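Local coordinates for putative sugar binding protein (Bacteroides vulgatus ATCC 8482, PDB 3KEZ) that probably binds sugars at the outer membrane as a calcium-containing member of the SusD family, consistent with a role in nutrient capture, at residues T380-N383 with V384-R388; Y360-S363 with I364-A368; V205-K209 with G210-E214. All coordinates share one frame; numbering follows the deposited sequence.

Contact 1: residues T380-N383 with V384-R388; sequences TLEN and VLDER
T380 and V384 meet at the first turn of helix 381-392, where V384 N donates to T380 O at 3.2 Å, and a capping box formed by T380 and N383 caps the N-terminal end of the helix. The box is reciprocal: N383 N donates to T380 OG1 at 3.0 Å, while T380 N reaches N383 OD1 from above the plane of that amide. Both bonds are nearly straight at the hydrogen, so the evidence for the cap does not rest on distance alone.

The i to i+4 backbone bonds then continue. L385 N to L381 O is 2.9 Å with an angle of 173°, and D386 and E387 repeat the pattern onto E382 and N383.

On the apolar side, L381 holds CG anti to its amide nitrogen (chi1 175°), which brings CG and CD1 alongside L385; the two side chains meet at a slant, L381 CG to L385 CD1 3.9 Å. Helix 337-350 also touches L381.

The acidic pair E382 and D386 lies side by side, a probably unfavourable proximity that R389 may offset through its salt bridge to D386 OD1. The two carboxylates are turned 74° apart, with E382 OE2 4.0 Å from D386 OD2.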
ATOM      1  N   THR A 380     -13.505 -16.988  -9.917  1.00  8.61           N
ATOM      2  CA  THR A 380     -14.379 -15.888  -9.484  1.00 10.28           C
ATOM      3  C   THR A 380     -13.546 -14.737  -8.854  1.00  9.70           C
ATOM      4  O   THR A 380     -12.380 -14.909  -8.473  1.00  8.51           O
ATOM      5  CB  THR A 380     -15.390 -16.405  -8.448  1.00 12.33           C
ATOM      6  OG1 THR A 380     -14.676 -16.675  -7.241  1.00  7.84           O
ATOM      7  CG2 THR A 380     -16.087 -17.696  -8.954  1.00  8.67           C
ATOM      8  N   LEU A 381     -14.129 -13.554  -8.735  1.00 10.36           N
ATOM      9  CA  LEU A 381     -13.468 -12.502  -7.998  1.00 12.57           C
ATOM     10  C   LEU A 381     -13.107 -12.969  -6.588  1.00 10.85           C
ATOM     11  O   LEU A 381     -12.010 -12.722  -6.096  1.00 11.29           O
ATOM     12  CB  LEU A 381     -14.342 -11.243  -7.937  1.00 13.69           C
ATOM     13  CG  LEU A 381     -13.814 -10.093  -7.097  1.00 11.34           C
ATOM     14  CD1 LEU A 381     -12.470  -9.593  -7.647  1.00 10.88           C
ATOM     15  CD2 LEU A 381     -14.858  -8.974  -7.000  1.00 11.20           C
ATOM     16  N   GLU A 382     -14.030 -13.645  -5.935  1.00 13.50           N
ATOM     17  CA  GLU A 382     -13.779 -14.089  -4.571  1.00 14.06           C
ATOM     18  C   GLU A 382     -12.572 -15.039  -4.486  1.00 13.60           C
ATOM     19  O   GLU A 382     -11.829 -14.986  -3.524  1.00 12.70           O
ATOM     20  CB  GLU A 382     -15.009 -14.772  -3.990  1.00 12.24           C
ATOM     21  CG  GLU A 382     -14.756 -15.337  -2.615  1.00 16.05           C
ATOM     22  CD  GLU A 382     -16.010 -15.583  -1.795  1.00 20.21           C
ATOM     23  OE1 GLU A 382     -17.141 -15.502  -2.314  1.00 14.31           O
ATOM     24  OE2 GLU A 382     -15.855 -15.862  -0.599  1.00 15.30           O
ATOM     25  N   ASN A 383     -12.434 -15.930  -5.469  1.00 12.68           N
ATOM     26  CA  ASN A 383     -11.278 -16.838  -5.570  1.00 10.26           C
ATOM     27  C   ASN A 383      -9.984 -16.026  -5.608  1.00  9.89           C
ATOM     28  O   ASN A 383      -9.017 -16.342  -4.917  1.00 11.22           O
ATOM     29  CB  ASN A 383     -11.295 -17.668  -6.870  1.00 12.11           C
ATOM     30  CG  ASN A 383     -12.396 -18.725  -6.944  1.00 12.91           C
ATOM     31  OD1 ASN A 383     -12.656 -19.223  -8.039  1.00 10.30           O
ATOM     32  ND2 ASN A 383     -12.986 -19.126  -5.829  1.00  6.66           N
ATOM     33  N   VAL A 384      -9.974 -14.975  -6.436  1.00  6.69           N
ATOM     34  CA  VAL A 384      -8.802 -14.143  -6.580  1.00 10.08           C
ATOM     35  C   VAL A 384      -8.477 -13.363  -5.301  1.00  8.92           C
ATOM     36  O   VAL A 384      -7.320 -13.358  -4.841  1.00  9.88           O
ATOM     37  CB  VAL A 384      -8.867 -13.224  -7.813  1.00  7.65           C
ATOM     38  CG1 VAL A 384      -7.676 -12.286  -7.819  1.00  8.87           C
ATOM     39  CG2 VAL A 384      -8.886 -14.048  -9.100  1.00  9.76           C
ATOM     40  N   LEU A 385      -9.488 -12.758  -4.706  1.00  9.11           N
ATOM     41  CA  LEU A 385      -9.316 -12.047  -3.432  1.00 12.14           C
ATOM     42  C   LEU A 385      -8.899 -12.967  -2.244  1.00 12.70           C
ATOM     43  O   LEU A 385      -8.138 -12.557  -1.362  1.00 11.64           O
ATOM     44  CB  LEU A 385     -10.570 -11.268  -3.106  1.00  9.08           C
ATOM     45  CG  LEU A 385     -10.977 -10.128  -4.058  1.00 10.90           C
ATOM     46  CD1 LEU A 385     -12.249  -9.449  -3.605  1.00  8.82           C
ATOM     47  CD2 LEU A 385      -9.817  -9.103  -4.273  1.00 10.35           C
ATOM     48  N   ASP A 386      -9.387 -14.198  -2.241  1.00 10.05           N
ATOM     49  CA  ASP A 386      -8.934 -15.186  -1.286  1.00 10.11           C
ATOM     50  C   ASP A 386      -7.467 -15.584  -1.422  1.00  8.71           C
ATOM     51  O   ASP A 386      -6.812 -15.772  -0.422  1.00  8.57           O
ATOM     52  CB  ASP A 386      -9.821 -16.416  -1.283  1.00  9.85           C
ATOM     53  CG  ASP A 386     -11.103 -16.187  -0.480  1.00 15.77           C
ATOM     54  OD1 ASP A 386     -11.238 -15.118   0.167  1.00 14.90           O
ATOM     55  OD2 ASP A 386     -11.999 -17.040  -0.580  1.00 16.74           O
ATOM     56  N   GLU A 387      -6.950 -15.687  -2.652  1.00  8.70           N
ATOM     57  CA  GLU A 387      -5.513 -15.780  -2.835  1.00  9.58           C
ATOM     58  C   GLU A 387      -4.775 -14.478  -2.432  1.00 11.23           C
ATOM     59  O   GLU A 387      -3.749 -14.521  -1.730  1.00 10.38           O
ATOM     60  CB  GLU A 387      -5.180 -16.157  -4.266  1.00 10.51           C
ATOM     61  CG  GLU A 387      -3.725 -16.624  -4.487  1.00 13.41           C
ATOM     62  CD  GLU A 387      -3.368 -17.887  -3.730  1.00 21.61           C
ATOM     63  OE1 GLU A 387      -4.261 -18.716  -3.461  1.00 16.64           O
ATOM     64  OE2 GLU A 387      -2.175 -18.060  -3.412  1.00 15.88           O
ATOM     65  N   ARG A 388      -5.288 -13.333  -2.858  1.00  8.01           N
ATOM     66  CA  ARG A 388      -4.648 -12.044  -2.579  1.00  9.30           C
ATOM     67  C   ARG A 388      -4.474 -11.810  -1.052  1.00 11.87           C
ATOM     68  O   ARG A 388      -3.438 -11.332  -0.605  1.00 10.93           O
ATOM     69  CB  ARG A 388      -5.484 -10.915  -3.202  1.00  7.92           C
ATOM     70  CG  ARG A 388      -4.898  -9.514  -3.134  1.00  9.88           C
ATOM     71  CD  ARG A 388      -5.960  -8.443  -3.454  1.00  9.69           C
ATOM     72  NE  ARG A 388      -5.367  -7.120  -3.539  1.00  8.33           N
ATOM     73  CZ  ARG A 388      -4.611  -6.696  -4.572  1.00 14.33           C
ATOM     74  NH1 ARG A 388      -4.368  -7.464  -5.631  1.00 14.32           N
ATOM     75  NH2 ARG A 388      -4.078  -5.486  -4.529  1.00 13.41           N
TER

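Contact 2: residues Y360-S363 with I364-A368; sequences YLNS and IVQRA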
ATOM      1  N   TYR A 360      -2.226 -16.251 -14.494  1.00 12.43           N
ATOM      2  CA  TYR A 360      -1.594 -15.361 -13.512  1.00 11.00           C
ATOM      3  C   TYR A 360      -1.806 -15.851 -12.088  1.00 11.58           C
ATOM      4  O   TYR A 360      -0.874 -15.851 -11.260  1.00  9.93           O
ATOM      5  CB  TYR A 360      -2.057 -13.920 -13.715  1.00 11.19           C
ATOM      6  CG  TYR A 360      -1.493 -13.323 -14.990  1.00  8.73           C
ATOM      7  CD1 TYR A 360      -0.130 -13.011 -15.073  1.00 11.59           C
ATOM      8  CD2 TYR A 360      -2.290 -13.035 -16.094  1.00  9.18           C
ATOM      9  CE1 TYR A 360       0.409 -12.451 -16.193  1.00 16.66           C
ATOM     10  CE2 TYR A 360      -1.724 -12.471 -17.262  1.00 15.90           C
ATOM     11  CZ  TYR A 360      -0.374 -12.194 -17.288  1.00 13.38           C
ATOM     12  OH  TYR A 360       0.246 -11.616 -18.378  1.00 12.68           O
ATOM     13  N   LEU A 361      -2.998 -16.348 -11.795  1.00 10.11           N
ATOM     14  CA  LEU A 361      -3.251 -16.785 -10.453  1.00  9.13           C
ATOM     15  C   LEU A 361      -2.429 -18.011 -10.115  1.00 11.91           C
ATOM     16  O   LEU A 361      -1.969 -18.138  -8.986  1.00 13.03           O
ATOM     17  CB  LEU A 361      -4.729 -17.025 -10.213  1.00 10.23           C
ATOM     18  CG  LEU A 361      -5.049 -16.970  -8.743  1.00  7.28           C
ATOM     19  CD1 LEU A 361      -4.932 -15.519  -8.245  1.00 15.63           C
ATOM     20  CD2 LEU A 361      -6.425 -17.528  -8.501  1.00  9.38           C
ATOM     21  N   ASN A 362      -2.209 -18.881 -11.114  1.00 11.13           N
ATOM     22  CA  ASN A 362      -1.513 -20.127 -10.886  1.00 11.35           C
ATOM     23  C   ASN A 362      -0.057 -19.880 -10.471  1.00  9.17           C
ATOM     24  O   ASN A 362       0.479 -20.625  -9.668  1.00 11.47           O
ATOM     25  CB  ASN A 362      -1.605 -21.077 -12.095  1.00  9.60           C
ATOM     26  CG  ASN A 362      -2.032 -22.477 -11.707  1.00 19.50           C
ATOM     27  OD1 ASN A 362      -2.414 -22.741 -10.562  1.00 12.34           O
ATOM     28  ND2 ASN A 362      -1.971 -23.391 -12.666  1.00 19.17           N
ATOM     29  N   SER A 363       0.551 -18.818 -10.968  1.00  9.33           N
ATOM     30  CA  SER A 363       1.903 -18.471 -10.588  1.00 11.04           C
ATOM     31  C   SER A 363       1.985 -18.202  -9.058  1.00 10.88           C
ATOM     32  O   SER A 363       2.929 -18.649  -8.405  1.00 10.17           O
ATOM     33  CB  SER A 363       2.403 -17.264 -11.420  1.00 11.10           C
ATOM     34  OG  SER A 363       2.692 -17.652 -12.766  1.00 13.15           O
ATOM     35  N   ILE A 364       0.994 -17.498  -8.503  1.00  9.87           N
ATOM     36  CA  ILE A 364       0.936 -17.250  -7.067  1.00  8.47           C
ATOM     37  C   ILE A 364       0.621 -18.533  -6.292  1.00 10.79           C
ATOM     38  O   ILE A 364       1.350 -18.869  -5.345  1.00 10.32           O
ATOM     39  CB  ILE A 364      -0.007 -16.109  -6.711  1.00 10.93           C
ATOM     40  CG1 ILE A 364       0.452 -14.827  -7.428  1.00 13.38           C
ATOM     41  CG2 ILE A 364      -0.026 -15.864  -5.228  1.00  5.75           C
ATOM     42  CD1 ILE A 364       1.974 -14.429  -7.207  1.00  9.21           C
ATOM     43  N   VAL A 365      -0.459 -19.219  -6.675  1.00 10.97           N
ATOM     44  CA  VAL A 365      -0.848 -20.518  -6.096  1.00 13.17           C
ATOM     45  C   VAL A 365       0.314 -21.518  -6.060  1.00 12.43           C
ATOM     46  O   VAL A 365       0.631 -22.056  -5.012  1.00  9.70           O
ATOM     47  CB  VAL A 365      -1.968 -21.166  -6.895  1.00 11.03           C
ATOM     48  CG1 VAL A 365      -2.146 -22.616  -6.467  1.00  7.99           C
ATOM     49  CG2 VAL A 365      -3.254 -20.339  -6.752  1.00  9.25           C
ATOM     50  N   GLN A 366       0.965 -21.736  -7.203  1.00 13.48           N
ATOM     51  CA  GLN A 366       2.006 -22.753  -7.287  1.00 12.06           C
ATOM     52  C   GLN A 366       3.323 -22.355  -6.591  1.00 12.61           C
ATOM     53  O   GLN A 366       4.042 -23.207  -6.117  1.00  9.53           O
ATOM     54  CB  GLN A 366       2.230 -23.204  -8.740  1.00 13.38           C
ATOM     55  CG  GLN A 366       0.959 -23.898  -9.235  1.00 12.73           C
ATOM     56  CD  GLN A 366       1.038 -24.490 -10.597  1.00 14.81           C
ATOM     57  OE1 GLN A 366       1.727 -23.964 -11.456  1.00 17.45           O
ATOM     58  NE2 GLN A 366       0.296 -25.591 -10.821  1.00 13.66           N
ATOM     59  N   ARG A 367       3.622 -21.069  -6.509  1.00 11.68           N
ATOM     60  CA  ARG A 367       4.749 -20.633  -5.665  1.00 13.33           C
ATOM     61  C   ARG A 367       4.492 -20.914  -4.151  1.00 12.01           C
ATOM     62  O   ARG A 367       5.410 -21.292  -3.399  1.00 12.91           O
ATOM     63  CB  ARG A 367       5.047 -19.157  -5.946  1.00 12.90           C
ATOM     64  CG  ARG A 367       6.322 -18.612  -5.318  1.00 13.38           C
ATOM     65  CD  ARG A 367       6.117 -18.053  -3.899  1.00 14.58           C
ATOM     66  NE  ARG A 367       5.149 -16.954  -3.815  1.00  8.97           N
ATOM     67  CZ  ARG A 367       5.367 -15.694  -4.188  1.00 10.04           C
ATOM     68  NH1 ARG A 367       6.541 -15.301  -4.703  1.00  8.84           N
ATOM     69  NH2 ARG A 367       4.393 -14.824  -4.036  1.00 12.58           N
ATOM     70  N   ALA A 368       3.255 -20.775  -3.708  1.00  8.80           N
ATOM     71  CA  ALA A 368       2.913 -21.084  -2.310  1.00 10.80           C
ATOM     72  C   ALA A 368       2.913 -22.611  -2.031  1.00 11.05           C
ATOM     73  O   ALA A 368       3.251 -23.053  -0.939  1.00 12.28           O
ATOM     74  CB  ALA A 368       1.563 -20.461  -1.927  1.00  7.09           C
TER
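N362 and Q366, one turn apart, lay their side-chain amides over each other. The planes differ by 23° and the groups are stacked, with N362 CG 3.8 Å from Q366 CD and N362 ND2 3.7 Å from Q366 NE2. The contact is therefore face against face, and the polar ends are gripped from outside: N362 OD1 accepts from V374 N, N362 ND2 bonds S373 OG, and Q366 NE2 donates to N372 O. The two bonds at N362 hold its amide at both ends, and the one at Q366 NE2 restrains the other; all three tie the pair to the loop that follows the helix. Q366 CG, anti to its own carbonyl carbon (chi1 -65°), is directed back along the helix and passes 3.3 Å from N362 O.

Backbone bonds carry the same one-turn spacing. Q366 N to N362 O is short at 2.7 Å, V365 N to L361 O is 3.0 Å, and both are nearly straight. R367 N to S363 O lengthens to 3.2 Å and bends to 151°, its donor standing above the carbonyl plane. This is the second half of helix 354-368, which follows helix 337-350 and packs on it through L361, consistent with the TPR-like helical fold of the SusD family.

On another side of the helix, L361 and V365 meet loosely, L361 CG to V365 CG2 4.3 Å, while V365 CG2 lies 3.4 Å from L361 O. One residue before the helix ends, the R367 side chain bends at chi2 and chi3, leading its guanidinium away to S338 OG and to salt bridges with E254 and E391.

Contact 3: residues V205-K209 with G210-E214; sequences VYLYK and GEYNE
With CG of Y206 anti to the carbonyl carbon (chi1 -74°), its ring is carried toward the start of the next helix, so that E214 CB lies over one face of it. K209 instead sends CG anti to its amide nitrogen (chi1 -166°) and stays extended until a bend at the last torsion, which brings its ammonium group to E211.

The turn between the two helices is a Schellman motif centred on G210, whose phi of 76° favours glycine; a beta-carbon there would clash with K209 O. E211 N donates to Y206 O at 2.8 Å, and G210 N to L207 O at 2.9 Å, the latter donor lying well above the carbonyl plane. E211 is also the N-cap residue of helix 212-229.

Around this turn, E214 CB sits 3.5 Å from the centroid of the Y206 ring and almost on its normal, the evidence for a CH-pi contact. E211 OE1 approaches the ring obliquely, 3.5 Å from Y206 CE1. The other carboxylate oxygen, E211 OE2, forms a salt bridge with K209 NZ at 2.7 Å, the two side chains lying side by side and pointing the same way. L207 CD2 meets Y212 at the ring's edge, 3.7 Å from Y212 CD1, with the side chains crossing at about a right angle.

Replacing Y206 by an alanine would probably leave E214 CB without its aromatic face and open a gap between the two helices.

Helix 166-183 touches Y206 and K209 through I174, whereas helix 337-350 packs against L207 and Y212, so the turn joining helices 195-209 and 212-229 is flanked by both.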
ATOM      1  N   VAL A 205      -4.879   1.072  -9.062  1.00  8.45           N
ATOM      2  CA  VAL A 205      -5.768   2.222  -9.076  1.00  8.65           C
ATOM      3  C   VAL A 205      -6.895   1.971 -10.099  1.00  8.84           C
ATOM      4  O   VAL A 205      -8.050   2.171  -9.777  1.00 11.58           O
ATOM      5  CB  VAL A 205      -5.043   3.526  -9.376  1.00 12.81           C
ATOM      6  CG1 VAL A 205      -6.071   4.693  -9.531  1.00  7.91           C
ATOM      7  CG2 VAL A 205      -4.016   3.862  -8.272  1.00  6.83           C
ATOM      8  N   TYR A 206      -6.563   1.438 -11.269  1.00 10.53           N
ATOM      9  CA  TYR A 206      -7.597   1.055 -12.233  1.00  7.50           C
ATOM     10  C   TYR A 206      -8.591   0.024 -11.697  1.00  9.75           C
ATOM     11  O   TYR A 206      -9.790   0.075 -12.039  1.00 12.81           O
ATOM     12  CB  TYR A 206      -6.960   0.577 -13.539  1.00  7.00           C
ATOM     13  CG  TYR A 206      -6.357   1.673 -14.448  1.00  8.23           C
ATOM     14  CD1 TYR A 206      -7.106   2.786 -14.829  1.00 11.70           C
ATOM     15  CD2 TYR A 206      -5.121   1.492 -15.058  1.00 14.66           C
ATOM     16  CE1 TYR A 206      -6.612   3.725 -15.694  1.00  9.75           C
ATOM     17  CE2 TYR A 206      -4.610   2.443 -15.978  1.00  9.56           C
ATOM     18  CZ  TYR A 206      -5.375   3.536 -16.279  1.00  8.88           C
ATOM     19  OH  TYR A 206      -4.934   4.456 -17.141  1.00 14.61           O
ATOM     20  N   LEU A 207      -8.126  -0.949 -10.907  1.00 11.34           N
ATOM     21  CA  LEU A 207      -9.068  -1.950 -10.326  1.00 10.56           C
ATOM     22  C   LEU A 207     -10.042  -1.253  -9.423  1.00  9.78           C
ATOM     23  O   LEU A 207     -11.263  -1.499  -9.477  1.00 12.16           O
ATOM     24  CB  LEU A 207      -8.321  -3.040  -9.529  1.00  8.47           C
ATOM     25  CG  LEU A 207      -7.439  -4.003 -10.297  1.00 14.33           C
ATOM     26  CD1 LEU A 207      -6.625  -4.901  -9.378  1.00 12.58           C
ATOM     27  CD2 LEU A 207      -8.342  -4.791 -11.227  1.00  6.65           C
ATOM     28  N   TYR A 208      -9.534  -0.380  -8.568  1.00 10.02           N
ATOM     29  CA  TYR A 208     -10.435   0.369  -7.621  1.00 10.83           C
ATOM     30  C   TYR A 208     -11.490   1.185  -8.329  1.00 11.43           C
ATOM     31  O   TYR A 208     -12.588   1.362  -7.814  1.00 12.82           O
ATOM     32  CB  TYR A 208      -9.657   1.360  -6.740  1.00 13.02           C
ATOM     33  CG  TYR A 208      -8.948   0.807  -5.530  1.00 13.38           C
ATOM     34  CD1 TYR A 208      -8.081  -0.254  -5.631  1.00  8.99           C
ATOM     35  CD2 TYR A 208      -9.132   1.367  -4.283  1.00 17.27           C
ATOM     36  CE1 TYR A 208      -7.417  -0.732  -4.544  1.00  6.91           C
ATOM     37  CE2 TYR A 208      -8.457   0.877  -3.167  1.00 14.72           C
ATOM     38  CZ  TYR A 208      -7.588  -0.154  -3.308  1.00 10.61           C
ATOM     39  OH  TYR A 208      -6.872  -0.635  -2.226  1.00 11.31           O
ATOM     40  N   LYS A 209     -11.137   1.728  -9.486  1.00 10.63           N
ATOM     41  CA  LYS A 209     -12.071   2.459 -10.331  1.00 10.74           C
ATOM     42  C   LYS A 209     -12.957   1.586 -11.203  1.00  9.24           C
ATOM     43  O   LYS A 209     -13.846   2.090 -11.827  1.00 11.94           O
ATOM     44  CB  LYS A 209     -11.297   3.479 -11.196  1.00  9.09           C
ATOM     45  CG  LYS A 209     -12.117   4.520 -11.861  1.00 18.67           C
ATOM     46  CD  LYS A 209     -11.250   5.497 -12.584  1.00 18.70           C
ATOM     47  CE  LYS A 209     -12.081   6.564 -13.247  1.00 17.68           C
ATOM     48  NZ  LYS A 209     -12.285   6.227 -14.622  1.00 17.28           N
ATOM     49  N   GLY A 210     -12.726   0.280 -11.254  1.00 10.57           N
ATOM     50  CA  GLY A 210     -13.493  -0.577 -12.156  1.00 11.99           C
ATOM     51  C   GLY A 210     -13.096  -0.495 -13.609  1.00 13.63           C
ATOM     52  O   GLY A 210     -13.882  -0.878 -14.474  1.00 11.56           O
ATOM     53  N   GLU A 211     -11.896   0.012 -13.893  1.00 10.93           N
ATOM     54  CA  GLU A 211     -11.381   0.079 -15.282  1.00 10.61           C
ATOM     55  C   GLU A 211     -10.520  -1.155 -15.566  1.00 13.33           C
ATOM     56  O   GLU A 211      -9.298  -1.078 -15.625  1.00 13.60           O
ATOM     57  CB  GLU A 211     -10.615   1.394 -15.501  1.00 11.40           C
ATOM     58  CG  GLU A 211     -11.598   2.579 -15.346  1.00 20.25           C
ATOM     59  CD  GLU A 211     -11.259   3.826 -16.128  1.00 32.52           C
ATOM     60  OE1 GLU A 211     -10.076   4.211 -16.253  1.00 33.89           O
ATOM     61  OE2 GLU A 211     -12.227   4.458 -16.597  1.00 47.07           O
ATOM     62  N   TYR A 212     -11.195  -2.292 -15.740  1.00 10.91           N
ATOM     63  CA  TYR A 212     -10.528  -3.584 -15.761  1.00 13.00           C
ATOM     64  C   TYR A 212      -9.650  -3.826 -16.948  1.00 10.91           C
ATOM     65  O   TYR A 212      -8.597  -4.432 -16.789  1.00 11.20           O
ATOM     66  CB  TYR A 212     -11.534  -4.706 -15.616  1.00 11.34           C
ATOM     67  CG  TYR A 212     -12.205  -4.593 -14.298  1.00 11.13           C
ATOM     68  CD1 TYR A 212     -11.488  -4.792 -13.118  1.00 16.42           C
ATOM     69  CD2 TYR A 212     -13.544  -4.257 -14.205  1.00 16.50           C
ATOM     70  CE1 TYR A 212     -12.080  -4.667 -11.912  1.00 11.02           C
ATOM     71  CE2 TYR A 212     -14.154  -4.139 -12.981  1.00 11.95           C
ATOM     72  CZ  TYR A 212     -13.426  -4.343 -11.846  1.00 18.00           C
ATOM     73  OH  TYR A 212     -14.040  -4.168 -10.637  1.00 12.30           O
ATOM     74  N   ASN A 213     -10.064  -3.370 -18.129  1.00 10.44           N
ATOM     75  CA  ASN A 213      -9.166  -3.470 -19.300  1.00  9.84           C
ATOM     76  C   ASN A 213      -7.837  -2.767 -19.098  1.00  8.84           C
ATOM     77  O   ASN A 213      -6.787  -3.282 -19.484  1.00  9.96           O
ATOM     78  CB  ASN A 213      -9.818  -2.937 -20.553  1.00 10.54           C
ATOM     79  CG  ASN A 213     -11.083  -3.672 -20.911  1.00 14.18           C
ATOM     80  OD1 ASN A 213     -11.143  -4.915 -20.877  1.00 17.20           O
ATOM     81  ND2 ASN A 213     -12.097  -2.914 -21.293  1.00 20.17           N
ATOM     82  N   GLU A 214      -7.898  -1.555 -18.559  1.00  8.48           N
ATOM     83  CA  GLU A 214      -6.723  -0.747 -18.311  1.00 11.40           C
ATOM     84  C   GLU A 214      -5.918  -1.353 -17.130  1.00 14.69           C
ATOM     85  O   GLU A 214      -4.676  -1.392 -17.173  1.00 14.92           O
ATOM     86  CB  GLU A 214      -7.161   0.696 -17.991  1.00 12.94           C
ATOM     87  CG  GLU A 214      -7.823   1.431 -19.175  1.00 16.74           C
ATOM     88  CD  GLU A 214      -9.347   1.192 -19.344  1.00 19.72           C
ATOM     89  OE1 GLU A 214      -9.988   0.345 -18.644  1.00 21.87           O
ATOM     90  OE2 GLU A 214      -9.925   1.864 -20.235  1.00 32.20           O
TER

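Contact 2 is the most buried of the three; contacts 1 and 3 are only partly buried, and among the touching residues, exposed ones occur only in contact 1. Contacts 1 and 2 lie on successive helices that touch: E387 CB is 4.0 Å from L361 CD1, and E387 also packs on I364 and V365. Contact 3 touches neither, its nearest atoms being about 5 Å from contact 1 and about 11 Å from contact 2. Even so, helix 337-350 packs against side chains of all three. The chemistry follows position along each helix: a capped beginning in 380-388, stacked amides near the end in 360-368, and a glycine turn with an ion pair spanning it in 205-214.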